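Local coordinates for protein TetR family Transcriptional regulator (Streptococcus agalactiae 2603V/R, PDB 3KKC) that probably binds DNA as a TetR-family transcriptional regulator through an N-terminal helix-turn-helix domain, and carries a bound nickel ion in this crystal, at residues A[68-73]-A[112-117]; A[78-82]-A[124-129]; A[22-26]-A[96-101]. One frame throughout, in Å; residues are numbered along the deposited sequence.

Interaction 1 of 3, residues A[68-73]-A[112-117]; sequences FHHLFK and RFRSEL. With NI (nickel (II) ion), chain E.
The C-terminal end of helix 57-71, which in the TetR fold leads from the DNA-binding domain into the regulatory domain, packs here on helix 107-129 while its other side carries a nickel site. Residues 68-71 are helical and the chain leaves the helix at Phe72 and Lys73; residues 112-117 are helical throughout. Phe72 CA and Glu116 CA are 7.4 Å apart, the closest pair. Phe68 and Phe72, both with chi1 m, point at the second helix, their flat apolar rings filling the gap while charged ends stay at the margin. Phe68 CZ lies 3.5 Å from Phe113 CB, the two rings near parallel but slid apart (centroids 5.8 Å, planes 19°). Phe72 lays a ring face on Glu116, CE2 to CB 3.2 Å, and brings CZ to 3.8 Å from Phe113 CE1. Arg112 NH1 comes to the edge of the Phe68 ring, 3.2 Å from Phe68 CD2, and forms a salt bridge with Glu116 OE2 (3.4 Å). Lys73 CE is 3.2 Å from Glu116 OE1, but Lys73 NZ, 4.0 Å from Glu116 OE2, is beyond salt-bridge distance. His70 NE2 binds nickel at 2.2 Å, together with His86 and His90 of helix 80-93. Leu71 packs on that helix too, and Leu117 meets helix 137-157.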
# COMPACT_ATOMS: atom_id res chain seq x y z
N PHE A 68 3.98 -20.40 -1.45
CA PHE A 68 3.67 -20.10 -2.84
C PHE A 68 3.68 -21.35 -3.74
O PHE A 68 2.99 -21.40 -4.76
CB PHE A 68 4.57 -18.98 -3.37
CG PHE A 68 4.36 -17.68 -2.64
CD1 PHE A 68 3.10 -17.37 -2.12
CD2 PHE A 68 5.41 -16.76 -2.47
CE1 PHE A 68 2.88 -16.17 -1.44
CE2 PHE A 68 5.21 -15.56 -1.79
CZ PHE A 68 3.96 -15.25 -1.27
N HIS A 69 4.44 -22.37 -3.36
CA HIS A 69 4.37 -23.58 -4.13
C HIS A 69 2.99 -24.18 -3.91
O HIS A 69 2.36 -24.61 -4.87
CB HIS A 69 5.45 -24.57 -3.73
CG HIS A 69 5.49 -25.80 -4.57
ND1 HIS A 69 6.43 -26.00 -5.55
CD2 HIS A 69 4.72 -26.92 -4.55
CE1 HIS A 69 6.24 -27.19 -6.11
NE2 HIS A 69 5.20 -27.76 -5.52
N HIS A 70 2.48 -24.17 -2.68
CA HIS A 70 1.15 -24.73 -2.46
C HIS A 70 -0.01 -23.92 -3.06
O HIS A 70 -1.04 -24.49 -3.42
CB HIS A 70 0.84 -25.01 -0.99
CG HIS A 70 -0.49 -25.68 -0.80
ND1 HIS A 70 -0.72 -26.99 -1.20
CD2 HIS A 70 -1.66 -25.23 -0.30
CE1 HIS A 70 -1.97 -27.31 -0.94
NE2 HIS A 70 -2.57 -26.27 -0.39
N LEU A 71 0.13 -22.60 -3.12
CA LEU A 71 -0.95 -21.77 -3.65
C LEU A 71 -1.05 -21.85 -5.17
O LEU A 71 -2.12 -22.07 -5.71
CB LEU A 71 -0.77 -20.32 -3.22
CG LEU A 71 -1.16 -20.03 -1.78
CD1 LEU A 71 -1.30 -18.55 -1.55
CD2 LEU A 71 -2.45 -20.72 -1.49
N PHE A 72 0.07 -21.71 -5.87
CA PHE A 72 0.05 -21.47 -7.31
C PHE A 72 0.66 -22.62 -8.08
O PHE A 72 0.03 -23.16 -8.98
CB PHE A 72 0.85 -20.21 -7.69
CG PHE A 72 0.55 -19.00 -6.84
CD1 PHE A 72 -0.59 -18.24 -7.05
CD2 PHE A 72 1.44 -18.59 -5.86
CE1 PHE A 72 -0.85 -17.11 -6.29
CE2 PHE A 72 1.19 -17.47 -5.10
CZ PHE A 72 0.05 -16.72 -5.31
N LYS A 73 1.91 -22.95 -7.76
CA LYS A 73 2.69 -23.89 -8.54
C LYS A 73 2.06 -25.28 -8.53
O LYS A 73 2.71 -26.29 -8.81
CB LYS A 73 4.15 -23.89 -8.06
CG LYS A 73 4.77 -22.49 -8.09
CD LYS A 73 5.82 -22.32 -6.99
CE LYS A 73 5.95 -20.86 -6.56
NZ LYS A 73 6.75 -20.71 -5.29
N ARG A 112 7.41 -10.92 -3.36
CA ARG A 112 7.36 -12.24 -3.96
C ARG A 112 5.92 -12.70 -4.24
O ARG A 112 5.67 -13.45 -5.20
CB ARG A 112 8.14 -13.25 -3.11
CG ARG A 112 9.63 -13.37 -3.52
CD ARG A 112 9.82 -14.20 -4.80
NE ARG A 112 8.91 -15.36 -4.89
CZ ARG A 112 8.91 -16.41 -4.05
NH1 ARG A 112 8.05 -17.42 -4.22
NH2 ARG A 112 9.78 -16.48 -3.03
N PHE A 113 4.98 -12.20 -3.45
CA PHE A 113 3.58 -12.54 -3.62
C PHE A 113 3.04 -11.84 -4.86
O PHE A 113 2.41 -12.46 -5.71
CB PHE A 113 2.79 -12.17 -2.38
CG PHE A 113 1.30 -12.38 -2.51
CD1 PHE A 113 0.77 -13.61 -2.90
CD2 PHE A 113 0.43 -11.34 -2.22
CE1 PHE A 113 -0.62 -13.79 -3.01
CE2 PHE A 113 -0.96 -11.53 -2.32
CZ PHE A 113 -1.47 -12.75 -2.71
N ARG A 114 3.31 -10.55 -5.00
CA ARG A 114 2.84 -9.85 -6.18
C ARG A 114 3.43 -10.51 -7.42
O ARG A 114 2.80 -10.56 -8.46
CB ARG A 114 3.19 -8.36 -6.14
CG ARG A 114 2.44 -7.53 -7.17
CD ARG A 114 2.28 -6.07 -6.73
NE ARG A 114 1.51 -5.27 -7.68
CZ ARG A 114 1.72 -5.25 -9.00
NH1 ARG A 114 2.69 -6.00 -9.54
NH2 ARG A 114 0.99 -4.48 -9.79
N SER A 115 4.63 -11.06 -7.29
CA SER A 115 5.28 -11.66 -8.45
C SER A 115 4.66 -12.99 -8.85
O SER A 115 4.68 -13.36 -10.02
CB SER A 115 6.78 -11.82 -8.21
OG SER A 115 7.36 -12.67 -9.18
N GLU A 116 4.11 -13.72 -7.89
CA GLU A 116 3.44 -14.97 -8.22
C GLU A 116 2.11 -14.69 -8.93
O GLU A 116 1.81 -15.29 -9.97
CB GLU A 116 3.24 -15.84 -6.97
CG GLU A 116 4.55 -16.29 -6.33
CD GLU A 116 5.31 -17.31 -7.17
OE1 GLU A 116 4.66 -18.22 -7.75
OE2 GLU A 116 6.56 -17.21 -7.23
N LEU A 117 1.34 -13.76 -8.38
CA LEU A 117 0.16 -13.21 -9.04
C LEU A 117 0.44 -12.83 -10.49
O LEU A 117 -0.35 -13.13 -11.37
CB LEU A 117 -0.37 -12.01 -8.27
CG LEU A 117 -0.95 -12.32 -6.88
CD1 LEU A 117 -1.24 -11.02 -6.11
CD2 LEU A 117 -2.20 -13.17 -7.00
NI NI E . -4.65 -25.83 0.14

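Interaction 2 of 3, residues A[78-82]-A[124-129]; sequences VTFEE and RLREEY
Helix 107-129 receives the start of helix 80-93 near its own C-terminal end, with Phe80 as a knob in a hole formed by Arg124, Leu125, Glu128 and Tyr129. Residues 124-129 are helical; on the other side Val78 and Thr79 are extended, and Thr79 is the N-cap, its OG1 (chi1 p) accepting from Glu82 N at 3.1 Å. Phe80, with chi1 t, points across, and Phe80 CA is 7.3 Å from Arg124 CA. Arg124 comes first: its NH2 lies 3.0 Å from Phe80 CB, and its aliphatic portion lets a charged residue border an aromatic ring. Leu125 follows, offering CB at 4.1 Å from Phe80 CZ. One turn beyond Arg124, Glu128 puts OE2 3.6 Å from Phe80 CB, and its OE1 is 3.1 Å from Arg124 NH1, a salt bridge of charges alone since no N-H points at the oxygen. Tyr129 closes the hole, CE1 3.7 Å from Phe80 CD2, the rings oblique at 51° with centroids 5.9 Å apart; its OH lies 2.5 Å from Glu81 OE2. The large flat Phe80 ring thus fills a knobs-into-holes contact within the all-helical regulatory domain of a TetR-family protein. Helix 164-175 packs on Glu81, Leu125 and Tyr129, and helix 137-157 touches Leu125 and Arg126.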
# COMPACT_ATOMS: atom_id res chain seq x y z
N VAL A 78 -8.28 -27.63 -12.20
CA VAL A 78 -9.49 -26.94 -11.78
C VAL A 78 -9.78 -25.79 -12.74
O VAL A 78 -8.99 -25.50 -13.64
CB VAL A 78 -9.35 -26.41 -10.34
CG1 VAL A 78 -9.28 -27.57 -9.34
CG2 VAL A 78 -8.13 -25.49 -10.22
N THR A 79 -10.93 -25.14 -12.57
CA THR A 79 -11.24 -23.96 -13.35
C THR A 79 -10.43 -22.81 -12.78
O THR A 79 -9.98 -22.87 -11.63
CB THR A 79 -12.72 -23.58 -13.26
OG1 THR A 79 -12.99 -22.95 -12.00
CG2 THR A 79 -13.59 -24.83 -13.40
N PHE A 80 -10.25 -21.77 -13.58
CA PHE A 80 -9.55 -20.59 -13.11
C PHE A 80 -10.04 -20.13 -11.74
O PHE A 80 -9.22 -19.87 -10.87
CB PHE A 80 -9.67 -19.44 -14.12
CG PHE A 80 -8.96 -18.17 -13.67
CD1 PHE A 80 -7.59 -18.16 -13.48
CD2 PHE A 80 -9.68 -17.01 -13.43
CE1 PHE A 80 -6.95 -17.00 -13.06
CE2 PHE A 80 -9.04 -15.85 -13.02
CZ PHE A 80 -7.68 -15.84 -12.83
N GLU A 81 -11.35 -20.02 -11.56
CA GLU A 81 -11.91 -19.47 -10.32
C GLU A 81 -11.97 -20.44 -9.13
O GLU A 81 -12.08 -19.99 -7.99
CB GLU A 81 -13.28 -18.82 -10.54
CG GLU A 81 -14.24 -19.67 -11.37
CD GLU A 81 -14.49 -19.07 -12.74
OE1 GLU A 81 -14.32 -19.79 -13.75
OE2 GLU A 81 -14.85 -17.87 -12.79
N GLU A 82 -11.92 -21.75 -9.39
CA GLU A 82 -11.67 -22.71 -8.31
C GLU A 82 -10.28 -22.42 -7.72
O GLU A 82 -10.08 -22.41 -6.50
CB GLU A 82 -11.75 -24.15 -8.82
CG GLU A 82 -13.17 -24.66 -9.09
CD GLU A 82 -13.23 -26.13 -9.50
OE1 GLU A 82 -14.35 -26.64 -9.77
OE2 GLU A 82 -12.18 -26.80 -9.55
N ARG A 124 -4.24 -15.41 -16.92
CA ARG A 124 -5.60 -15.90 -17.07
C ARG A 124 -6.64 -14.81 -16.82
O ARG A 124 -7.61 -14.68 -17.56
CB ARG A 124 -5.85 -17.16 -16.22
CG ARG A 124 -5.65 -18.45 -17.01
CD ARG A 124 -5.72 -19.71 -16.16
NE ARG A 124 -7.09 -20.20 -15.94
CZ ARG A 124 -7.91 -20.65 -16.90
NH1 ARG A 124 -7.53 -20.65 -18.18
NH2 ARG A 124 -9.13 -21.08 -16.57
N LEU A 125 -6.44 -14.01 -15.79
CA LEU A 125 -7.37 -12.94 -15.45
C LEU A 125 -7.58 -12.02 -16.65
O LEU A 125 -8.68 -11.53 -16.90
CB LEU A 125 -6.80 -12.12 -14.28
CG LEU A 125 -7.78 -11.09 -13.73
CD1 LEU A 125 -9.11 -11.77 -13.39
CD2 LEU A 125 -7.19 -10.38 -12.52
N ARG A 126 -6.49 -11.80 -17.38
CA ARG A 126 -6.49 -10.89 -18.52
C ARG A 126 -7.34 -11.48 -19.64
O ARG A 126 -8.33 -10.89 -20.06
CB ARG A 126 -5.06 -10.71 -19.04
CG ARG A 126 -4.73 -9.34 -19.56
CD ARG A 126 -5.89 -8.74 -20.27
NE ARG A 126 -5.50 -8.17 -21.55
CZ ARG A 126 -6.30 -8.08 -22.61
NH1 ARG A 126 -7.55 -8.55 -22.54
NH2 ARG A 126 -5.87 -7.54 -23.73
N GLU A 127 -6.92 -12.64 -20.12
CA GLU A 127 -7.46 -13.25 -21.31
C GLU A 127 -8.93 -13.60 -21.12
O GLU A 127 -9.70 -13.63 -22.07
CB GLU A 127 -6.62 -14.49 -21.67
CG GLU A 127 -7.37 -15.64 -22.33
CD GLU A 127 -6.68 -16.99 -22.12
OE1 GLU A 127 -6.23 -17.60 -23.12
OE2 GLU A 127 -6.59 -17.45 -20.95
N GLU A 128 -9.32 -13.79 -19.87
CA GLU A 128 -10.59 -14.43 -19.59
C GLU A 128 -11.65 -13.46 -19.06
O GLU A 128 -12.84 -13.75 -19.16
CB GLU A 128 -10.37 -15.54 -18.58
CG GLU A 128 -11.25 -16.73 -18.77
CD GLU A 128 -10.65 -17.97 -18.15
OE1 GLU A 128 -9.58 -18.42 -18.65
OE2 GLU A 128 -11.25 -18.49 -17.18
N TYR A 129 -11.23 -12.33 -18.49
CA TYR A 129 -12.21 -11.42 -17.89
C TYR A 129 -12.30 -10.05 -18.57
O TYR A 129 -13.29 -9.33 -18.41
CB TYR A 129 -11.97 -11.29 -16.38
CG TYR A 129 -12.40 -12.52 -15.67
CD1 TYR A 129 -11.68 -13.69 -15.82
CD2 TYR A 129 -13.56 -12.54 -14.90
CE1 TYR A 129 -12.07 -14.84 -15.21
CE2 TYR A 129 -13.97 -13.71 -14.29
CZ TYR A 129 -13.21 -14.86 -14.44
OH TYR A 129 -13.56 -16.05 -13.85

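Interaction 3 of 3, residues A[22-26]-A[96-101]; sequences ISLLQ and DSIATL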
# COMPACT_ATOMS: atom_id res chain seq x y z
N ILE A 22 6.25 -19.86 12.29
CA ILE A 22 4.90 -19.59 11.82
C ILE A 22 3.98 -19.08 12.94
O ILE A 22 3.24 -18.12 12.76
CB ILE A 22 4.30 -20.85 11.15
CG1 ILE A 22 5.01 -21.11 9.81
CG2 ILE A 22 2.79 -20.70 10.92
CD1 ILE A 22 4.45 -22.30 9.06
N SER A 23 4.05 -19.72 14.10
CA SER A 23 3.17 -19.37 15.21
C SER A 23 3.49 -17.97 15.68
O SER A 23 2.60 -17.26 16.14
CB SER A 23 3.34 -20.39 16.36
OG SER A 23 3.21 -19.81 17.66
N LEU A 24 4.75 -17.58 15.57
CA LEU A 24 5.21 -16.26 16.01
C LEU A 24 4.87 -15.19 14.97
O LEU A 24 4.84 -14.00 15.28
CB LEU A 24 6.72 -16.27 16.24
CG LEU A 24 7.20 -16.82 17.58
CD1 LEU A 24 8.70 -17.10 17.54
CD2 LEU A 24 6.82 -15.85 18.70
N LEU A 25 4.67 -15.64 13.74
CA LEU A 25 4.32 -14.76 12.65
C LEU A 25 2.81 -14.52 12.65
O LEU A 25 2.28 -13.85 11.77
CB LEU A 25 4.75 -15.39 11.34
CG LEU A 25 5.87 -14.84 10.48
CD1 LEU A 25 6.89 -14.08 11.30
CD2 LEU A 25 6.50 -15.99 9.72
N GLN A 26 2.12 -15.09 13.62
CA GLN A 26 0.68 -14.88 13.76
C GLN A 26 0.46 -13.66 14.64
O GLN A 26 -0.55 -12.95 14.51
CB GLN A 26 -0.01 -16.13 14.34
CG GLN A 26 -1.28 -16.55 13.58
CD GLN A 26 -1.67 -18.01 13.78
OE1 GLN A 26 -1.49 -18.57 14.87
NE2 GLN A 26 -2.20 -18.64 12.73
N ASP A 96 -0.85 -20.94 7.87
CA ASP A 96 0.55 -20.66 8.20
C ASP A 96 0.86 -19.17 8.23
O ASP A 96 1.90 -18.76 7.75
CB ASP A 96 1.53 -21.38 7.26
CG ASP A 96 1.07 -22.78 6.85
OD1 ASP A 96 1.49 -23.80 7.46
OD2 ASP A 96 0.30 -22.86 5.87
N SER A 97 -0.05 -18.37 8.79
CA SER A 97 0.19 -16.95 9.00
C SER A 97 0.31 -16.17 7.67
O SER A 97 0.92 -15.07 7.63
CB SER A 97 1.44 -16.75 9.85
OG SER A 97 1.43 -17.61 10.97
N ILE A 98 -0.25 -16.74 6.61
CA ILE A 98 -0.13 -16.12 5.30
C ILE A 98 -0.87 -14.77 5.25
O ILE A 98 -0.39 -13.83 4.64
CB ILE A 98 -0.59 -17.04 4.16
CG1 ILE A 98 -0.05 -16.53 2.83
CG2 ILE A 98 -2.12 -17.19 4.12
CD1 ILE A 98 -0.07 -17.56 1.77
N ALA A 99 -2.00 -14.69 5.94
CA ALA A 99 -2.76 -13.46 6.09
C ALA A 99 -1.95 -12.43 6.86
O ALA A 99 -1.86 -11.27 6.48
CB ALA A 99 -4.05 -13.73 6.83
N THR A 100 -1.39 -12.87 7.97
CA THR A 100 -0.68 -11.96 8.83
C THR A 100 0.59 -11.51 8.12
O THR A 100 1.10 -10.43 8.37
CB THR A 100 -0.36 -12.64 10.16
OG1 THR A 100 -1.57 -13.20 10.68
CG2 THR A 100 0.24 -11.63 11.19
N LEU A 101 1.09 -12.35 7.22
CA LEU A 101 2.31 -12.02 6.50
C LEU A 101 2.03 -10.84 5.57
O LEU A 101 2.83 -9.92 5.47
CB LEU A 101 2.82 -13.23 5.73
CG LEU A 101 4.32 -13.52 5.77
CD1 LEU A 101 4.98 -12.91 7.00
CD2 LEU A 101 4.56 -15.01 5.72
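Leu25, Ser97 and Ile22 lose the most surface where the end of helix 4-24 meets the start of helix 98-103. Ser97 is the polar centre: its OG donates a hydrogen bond to Ile22 O at 2.6 Å. Near the helix end that carbonyl has only a weak i to i+3 backbone bond within the segment, from Leu25 N (3.0 Å), and can accept from Ser97, whose short side chain allows the close approach. Ser97 also occupies the N-cap position of its own helix, but its side chain makes no capping bond there. Ile22 spreads over the turn before that helix, with CG2 3.5 Å from Asp96 CA and CD1 3.6 Å from Asp96 CB. The contact thus joins the two domains of a TetR-type regulator: helix 4-24 belongs to the N-terminal DNA-binding domain, whose predicted helix-turn-helix lies further along the chain, and helix 98-103 to the regulatory domain. Leu25 supplies the apolar part, its CG 4.1 Å from Leu101 CD1 and its CB 3.9 Å from Ser97 CB, with Leu63 of helix 57-71 and Ile33 also against it. The Leu25 carbonyl oxygen approaches Thr100 CG2 at 3.1 Å, whereas the hydroxyl of Thr100 turns to a hydrogen bond with Asn94.

How the interactions relate
The three contacts run along the elongated chain in the order 3, 1, 2. Interactions 1 and 3 have centres about 16 Å apart and touch where Leu71 CD1 meets Ile98 CD1 at 3.7 Å; interactions 1 and 2 have centres about 15 Å apart and do not touch; interactions 2 and 3 have centres about 28 Å apart. In sequence the first partners come as 22-26, 68-73 and 78-82, and the second partners follow in the same order, so each pair of contacts crosses. Helix 107-129, shared by interactions 1 and 2, takes up the end of helix 57-71 at one point and the start of helix 80-93 further along, while interaction 3 and helix 57-71 connect the regulatory domain to the DNA-binding end, consistent with coupling between them.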